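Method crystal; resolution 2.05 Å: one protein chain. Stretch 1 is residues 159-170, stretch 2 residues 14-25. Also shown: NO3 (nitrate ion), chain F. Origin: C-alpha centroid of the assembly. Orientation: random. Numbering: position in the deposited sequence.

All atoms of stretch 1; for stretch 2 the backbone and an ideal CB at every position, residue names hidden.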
# COMPACT_ATOMS: atom_id res chain seq x y z
N CYS B 159 -2.72 -6.55 3.34
CA CYS B 159 -1.61 -6.18 4.21
C CYS B 159 -1.82 -4.82 4.88
O CYS B 159 -1.51 -4.66 6.06
CB CYS B 159 -0.29 -6.16 3.44
SG CYS B 159 -0.23 -4.99 2.04
N LYS B 160 -2.32 -3.86 4.12
CA LYS B 160 -2.47 -2.50 4.63
C LYS B 160 -3.76 -2.30 5.43
O LYS B 160 -3.75 -1.68 6.49
CB LYS B 160 -2.41 -1.49 3.48
CG LYS B 160 -1.03 -1.35 2.85
CD LYS B 160 -1.04 -0.42 1.65
CE LYS B 160 0.33 -0.35 1.00
NZ LYS B 160 0.32 0.43 -0.26
N THR B 161 -4.87 -2.83 4.92
CA THR B 161 -6.18 -2.54 5.49
C THR B 161 -6.42 -3.24 6.83
O THR B 161 -6.86 -2.61 7.79
CB THR B 161 -7.32 -2.94 4.52
OG1 THR B 161 -7.13 -2.27 3.27
CG2 THR B 161 -8.68 -2.55 5.10
N LEU B 162 -6.15 -4.54 6.88
CA LEU B 162 -6.37 -5.29 8.11
C LEU B 162 -5.47 -4.76 9.22
O LEU B 162 -5.87 -4.67 10.38
CB LEU B 162 -6.12 -6.78 7.89
CG LEU B 162 -7.04 -7.48 6.89
CD1 LEU B 162 -6.74 -8.96 6.85
CD2 LEU B 162 -8.52 -7.24 7.22
N HIS B 163 -4.25 -4.40 8.83
CA HIS B 163 -3.28 -3.87 9.78
C HIS B 163 -3.71 -2.50 10.29
O HIS B 163 -3.57 -2.20 11.47
CB HIS B 163 -1.91 -3.78 9.12
CG HIS B 163 -0.82 -3.39 10.08
ND1 HIS B 163 -0.10 -4.31 10.79
CD2 HIS B 163 -0.36 -2.17 10.45
CE1 HIS B 163 0.78 -3.69 11.56
NE2 HIS B 163 0.64 -2.39 11.37
N TYR B 164 -4.21 -1.66 9.38
CA TYR B 164 -4.67 -0.33 9.76
C TYR B 164 -5.78 -0.40 10.80
O TYR B 164 -5.72 0.28 11.83
CB TYR B 164 -5.17 0.44 8.53
CG TYR B 164 -6.03 1.63 8.91
CD1 TYR B 164 -5.46 2.82 9.34
CD2 TYR B 164 -7.42 1.54 8.85
CE1 TYR B 164 -6.25 3.90 9.70
CE2 TYR B 164 -8.21 2.62 9.21
CZ TYR B 164 -7.62 3.80 9.63
OH TYR B 164 -8.41 4.87 9.98
N ILE B 165 -6.80 -1.20 10.52
CA ILE B 165 -7.97 -1.30 11.39
C ILE B 165 -7.57 -1.76 12.78
O ILE B 165 -7.93 -1.14 13.77
CB ILE B 165 -9.03 -2.26 10.81
CG1 ILE B 165 -9.55 -1.73 9.47
CG2 ILE B 165 -10.21 -2.42 11.78
CD1 ILE B 165 -10.36 -2.73 8.68
N ALA B 166 -6.81 -2.85 12.85
CA ALA B 166 -6.34 -3.38 14.12
C ALA B 166 -5.53 -2.35 14.90
O ALA B 166 -5.70 -2.18 16.10
CB ALA B 166 -5.50 -4.63 13.90
N ASN B 167 -4.66 -1.64 14.18
CA ASN B 167 -3.71 -0.74 14.82
C ASN B 167 -4.34 0.57 15.29
O ASN B 167 -3.89 1.16 16.26
CB ASN B 167 -2.56 -0.43 13.85
CG ASN B 167 -1.37 0.21 14.53
OD1 ASN B 167 -1.01 -0.15 15.65
ND2 ASN B 167 -0.75 1.17 13.86
N ASN B 168 -5.40 1.00 14.60
CA ASN B 168 -6.03 2.29 14.88
C ASN B 168 -7.32 2.19 15.70
O ASN B 168 -7.68 3.14 16.40
CB ASN B 168 -6.31 3.02 13.57
CG ASN B 168 -5.05 3.59 12.94
OD1 ASN B 168 -4.73 4.77 13.11
ND2 ASN B 168 -4.31 2.75 12.22
N PHE B 169 -8.02 1.06 15.60
CA PHE B 169 -9.31 0.90 16.28
C PHE B 169 -9.23 -0.02 17.51
O PHE B 169 -10.00 0.15 18.45
CB PHE B 169 -10.36 0.34 15.32
CG PHE B 169 -10.84 1.33 14.30
CD1 PHE B 169 -11.65 2.39 14.68
CD2 PHE B 169 -10.51 1.20 12.97
CE1 PHE B 169 -12.10 3.31 13.75
CE2 PHE B 169 -10.96 2.11 12.03
CZ PHE B 169 -11.76 3.17 12.42
N LEU B 170 -8.31 -0.97 17.49
CA LEU B 170 -8.25 -1.99 18.53
C LEU B 170 -6.92 -2.00 19.28
O LEU B 170 -6.67 -2.90 20.09
CB LEU B 170 -8.50 -3.37 17.93
CG LEU B 170 -9.79 -3.50 17.12
CD1 LEU B 170 -9.87 -4.87 16.52
CD2 LEU B 170 -11.02 -3.22 17.98
N UNK B 14 -16.55 -2.64 1.84
CA UNK B 14 -15.68 -2.86 2.99
C UNK B 14 -14.73 -1.68 3.17
O UNK B 14 -15.17 -0.53 3.19
CB UNK B 14 -14.89 -4.16 2.83
N UNK B 15 -13.43 -1.95 3.30
CA UNK B 15 -12.43 -0.90 3.43
C UNK B 15 -11.20 -1.25 2.60
O UNK B 15 -10.91 -2.43 2.37
CB UNK B 15 -12.05 -0.69 4.90
N UNK B 16 -10.49 -0.22 2.15
CA UNK B 16 -9.40 -0.39 1.20
C UNK B 16 -8.40 0.76 1.36
O UNK B 16 -8.43 1.73 0.61
CB UNK B 16 -9.93 -0.45 -0.23
N UNK B 17 -7.52 0.63 2.35
CA UNK B 17 -6.54 1.68 2.63
C UNK B 17 -5.56 1.81 1.46
O UNK B 17 -5.09 0.80 0.94
CB UNK B 17 -5.79 1.38 3.93
N UNK B 18 -5.25 3.05 1.04
CA UNK B 18 -5.70 4.36 1.50
C UNK B 18 -6.83 4.95 0.65
O UNK B 18 -7.12 6.14 0.76
CB UNK B 18 -4.52 5.33 1.51
N UNK B 19 -7.44 4.14 -0.20
CA UNK B 19 -8.48 4.62 -1.11
C UNK B 19 -9.75 5.02 -0.36
O UNK B 19 -10.33 6.07 -0.63
CB UNK B 19 -8.81 3.55 -2.15
N UNK B 20 -10.17 4.19 0.59
CA UNK B 20 -11.26 4.55 1.48
C UNK B 20 -11.24 3.67 2.72
O UNK B 20 -11.06 2.46 2.63
CB UNK B 20 -12.61 4.43 0.76
N UNK B 21 -11.40 4.30 3.88
CA UNK B 21 -11.36 3.59 5.15
C UNK B 21 -12.00 4.42 6.25
O UNK B 21 -12.08 5.65 6.14
CB UNK B 21 -9.92 3.24 5.52
N UNK B 22 -12.43 3.76 7.32
CA UNK B 22 -13.12 4.44 8.41
C UNK B 22 -12.14 5.14 9.35
O UNK B 22 -11.09 4.59 9.69
CB UNK B 22 -13.97 3.44 9.19
N UNK B 23 -12.51 6.34 9.78
CA UNK B 23 -11.77 7.07 10.80
C UNK B 23 -12.50 6.98 12.15
O UNK B 23 -13.48 6.25 12.28
CB UNK B 23 -11.59 8.53 10.38
N UNK B 24 -12.01 7.72 13.14
CA UNK B 24 -12.59 7.68 14.48
C UNK B 24 -13.97 8.33 14.57
O UNK B 24 -14.72 8.07 15.51
CB UNK B 24 -11.64 8.37 15.47
N UNK B 25 -14.30 9.15 13.58
CA UNK B 25 -15.55 9.91 13.60
C UNK B 25 -16.68 9.16 12.91
O UNK B 25 -17.75 9.72 12.65
CB UNK B 25 -15.35 11.27 12.93
N NO3 F . -1.53 2.12 10.58
O1 NO3 F . -1.53 3.02 11.47
O2 NO3 F . -1.64 2.44 9.36
O3 NO3 F . -1.41 0.90 10.90

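Position 14 has phi 59° and psi -129°, a region that suits glycine best; other residues are uncommon there. Its ideal CB has no atom of stretch 1 within 5.5 Å, so the helix sets little limit. The residue is Asp14, and its carboxylate is hydrogen-bonded elsewhere in the structure.

Position 15 is extended and its CB points toward the helix, 3.9 Å from Thr161 CG2 and 4.6 Å from Ile165 CD1. These methyls would suit an aliphatic chain, or a long polar one with a methylene stem. The residue is Gln15. Its CB packs 3.8 Å from Thr161 CG2, and its NE2 lies 3.5 Å from Ile165 CD1. The amide oxygen faces its own stretch: the backbone N of position 22 donates to Gln15 OE1 at 2.9 Å, almost linearly. Water 1 donates to both Gln15 O (2.9 Å) and Thr161 OG1 (3.2 Å), so it bridges the backbone of position 15 to the side chain of Thr161.

Position 16 turns its CB away, so many side chains would fit, including large ones. It is Phe16, in the t rotamer. Thr161 OG1 lies at the edge of its ring, 4.4 Å from Phe16 CD2.

Position 17 comes closest in register, its CA lying 5.1 Å from Thr161 CA. Its backbone N donates to Thr161 OG1 at 3.1 Å, a bond that needs no particular side chain but excludes proline. The CB points toward the helix, 4.5 Å from Lys160 CB and 4.7 Å from Tyr164 CB. A large aliphatic or aromatic group would suit this surface. Phe17 packs on it. Phe17 CD1 sits over one face of the Tyr164 ring, 4.1 Å from Tyr164 CD1; the rings are near parallel but slid apart, so they barely overlap. Phe17 CD2 also meets Lys160 CB at 4.2 Å.

Position 18 follows a cis peptide bond, which strongly favours proline. It is Pro18.

Positions 19 and 20 have no stretch 1 atom near their CBs, so the helix gives no preference. They are Phe19 and Tyr20.

Position 21 is extended, with its CB toward the helix and 4.1 Å from Tyr164 CE2. An aromatic or aliphatic group could pack there. Tyr21 turns a ring edge to the face of Tyr164, centroids 4.8 Å apart and planes at 71°. Tyr21 CD2 is 3.2 Å from Tyr164 OH.

Position 22 points sideways, its CB 3.9 Å from Phe169 CZ. A chain with an apolar stem would suit, even one with a charged end. The backbone O of position 22 accepts from Tyr164 OH at 2.7 Å, whatever the side chain. The residue is Lys22. Lys22 CB lies 3.9 Å from Phe169 CZ, and the end of the chain leads away.

Position 23 turns its CB away, leaving the choice wide. Asn23 presents its carbonyl to the ring edge of Phe169, with Asn23 O 3.5 Å from Phe169 CZ.

Position 24 points sideways at the fringe of Phe169, where small or polar groups would do. Asn24 OD1 comes 4.0 Å from Phe169 CE1.

Position 25 points away and is unconstrained here. Lys25 is poorly ordered.

Stretch 2 14-25: DQFFPFYYKNNK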
# COMPACT_ATOMS: atom_id res chain seq x y z
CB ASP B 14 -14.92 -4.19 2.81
CG ASP B 14 -14.28 -4.68 4.10
OD1 ASP B 14 -14.68 -4.22 5.19
OD2 ASP B 14 -13.37 -5.53 4.02
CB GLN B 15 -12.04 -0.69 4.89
CG GLN B 15 -13.21 -0.34 5.80
CD GLN B 15 -12.77 -0.01 7.21
OE1 GLN B 15 -12.00 0.92 7.43
NE2 GLN B 15 -13.26 -0.79 8.17
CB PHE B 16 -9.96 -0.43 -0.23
CG PHE B 16 -8.95 -0.75 -1.30
CD1 PHE B 16 -9.32 -0.72 -2.64
CD2 PHE B 16 -7.64 -1.09 -0.98
CE1 PHE B 16 -8.40 -1.01 -3.63
CE2 PHE B 16 -6.72 -1.38 -1.98
CZ PHE B 16 -7.11 -1.34 -3.30
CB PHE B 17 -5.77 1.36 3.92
CG PHE B 17 -4.84 2.46 4.36
CD1 PHE B 17 -5.24 3.38 5.32
CD2 PHE B 17 -3.57 2.58 3.81
CE1 PHE B 17 -4.39 4.39 5.73
CE2 PHE B 17 -2.72 3.60 4.22
CZ PHE B 17 -3.13 4.50 5.18
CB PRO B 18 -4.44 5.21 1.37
CG PRO B 18 -3.80 4.67 0.13
CD PRO B 18 -4.12 3.18 0.10
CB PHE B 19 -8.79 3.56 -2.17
CG PHE B 19 -7.66 3.33 -3.12
CD1 PHE B 19 -7.56 4.06 -4.29
CD2 PHE B 19 -6.67 2.40 -2.83
CE1 PHE B 19 -6.51 3.85 -5.17
CE2 PHE B 19 -5.62 2.18 -3.70
CZ PHE B 19 -5.54 2.91 -4.87
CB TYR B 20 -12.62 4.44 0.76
CG TYR B 20 -12.90 3.09 0.16
CD1 TYR B 20 -13.54 2.10 0.89
CD2 TYR B 20 -12.54 2.80 -1.15
CE1 TYR B 20 -13.80 0.86 0.34
CE2 TYR B 20 -12.79 1.57 -1.71
CZ TYR B 20 -13.43 0.60 -0.96
OH TYR B 20 -13.68 -0.63 -1.52
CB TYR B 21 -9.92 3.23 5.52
CG TYR B 21 -8.99 4.42 5.58
CD1 TYR B 21 -8.38 4.92 4.43
CD2 TYR B 21 -8.71 5.05 6.79
CE1 TYR B 21 -7.52 6.00 4.49
CE2 TYR B 21 -7.85 6.13 6.85
CZ TYR B 21 -7.26 6.60 5.70
OH TYR B 21 -6.41 7.68 5.76
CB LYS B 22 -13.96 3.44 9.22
CG LYS B 22 -15.06 2.76 8.44
CD LYS B 22 -15.88 1.86 9.36
CE LYS B 22 -16.87 1.01 8.58
NZ LYS B 22 -17.63 0.09 9.48
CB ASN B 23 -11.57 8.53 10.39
CG ASN B 23 -12.88 9.26 10.12
OD1 ASN B 23 -13.96 8.82 10.55
ND2 ASN B 23 -12.80 10.38 9.42
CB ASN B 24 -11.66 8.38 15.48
CG ASN B 24 -10.38 7.60 15.72
OD1 ASN B 24 -10.27 6.43 15.37
ND2 ASN B 24 -9.40 8.26 16.33
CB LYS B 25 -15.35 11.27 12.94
CG LYS B 25 -14.16 12.05 13.50
CD LYS B 25 -14.02 13.41 12.84
CE LYS B 25 -13.75 13.30 11.35
NZ LYS B 25 -13.41 14.62 10.75
O HOH W 1 -8.86 -4.43 1.75
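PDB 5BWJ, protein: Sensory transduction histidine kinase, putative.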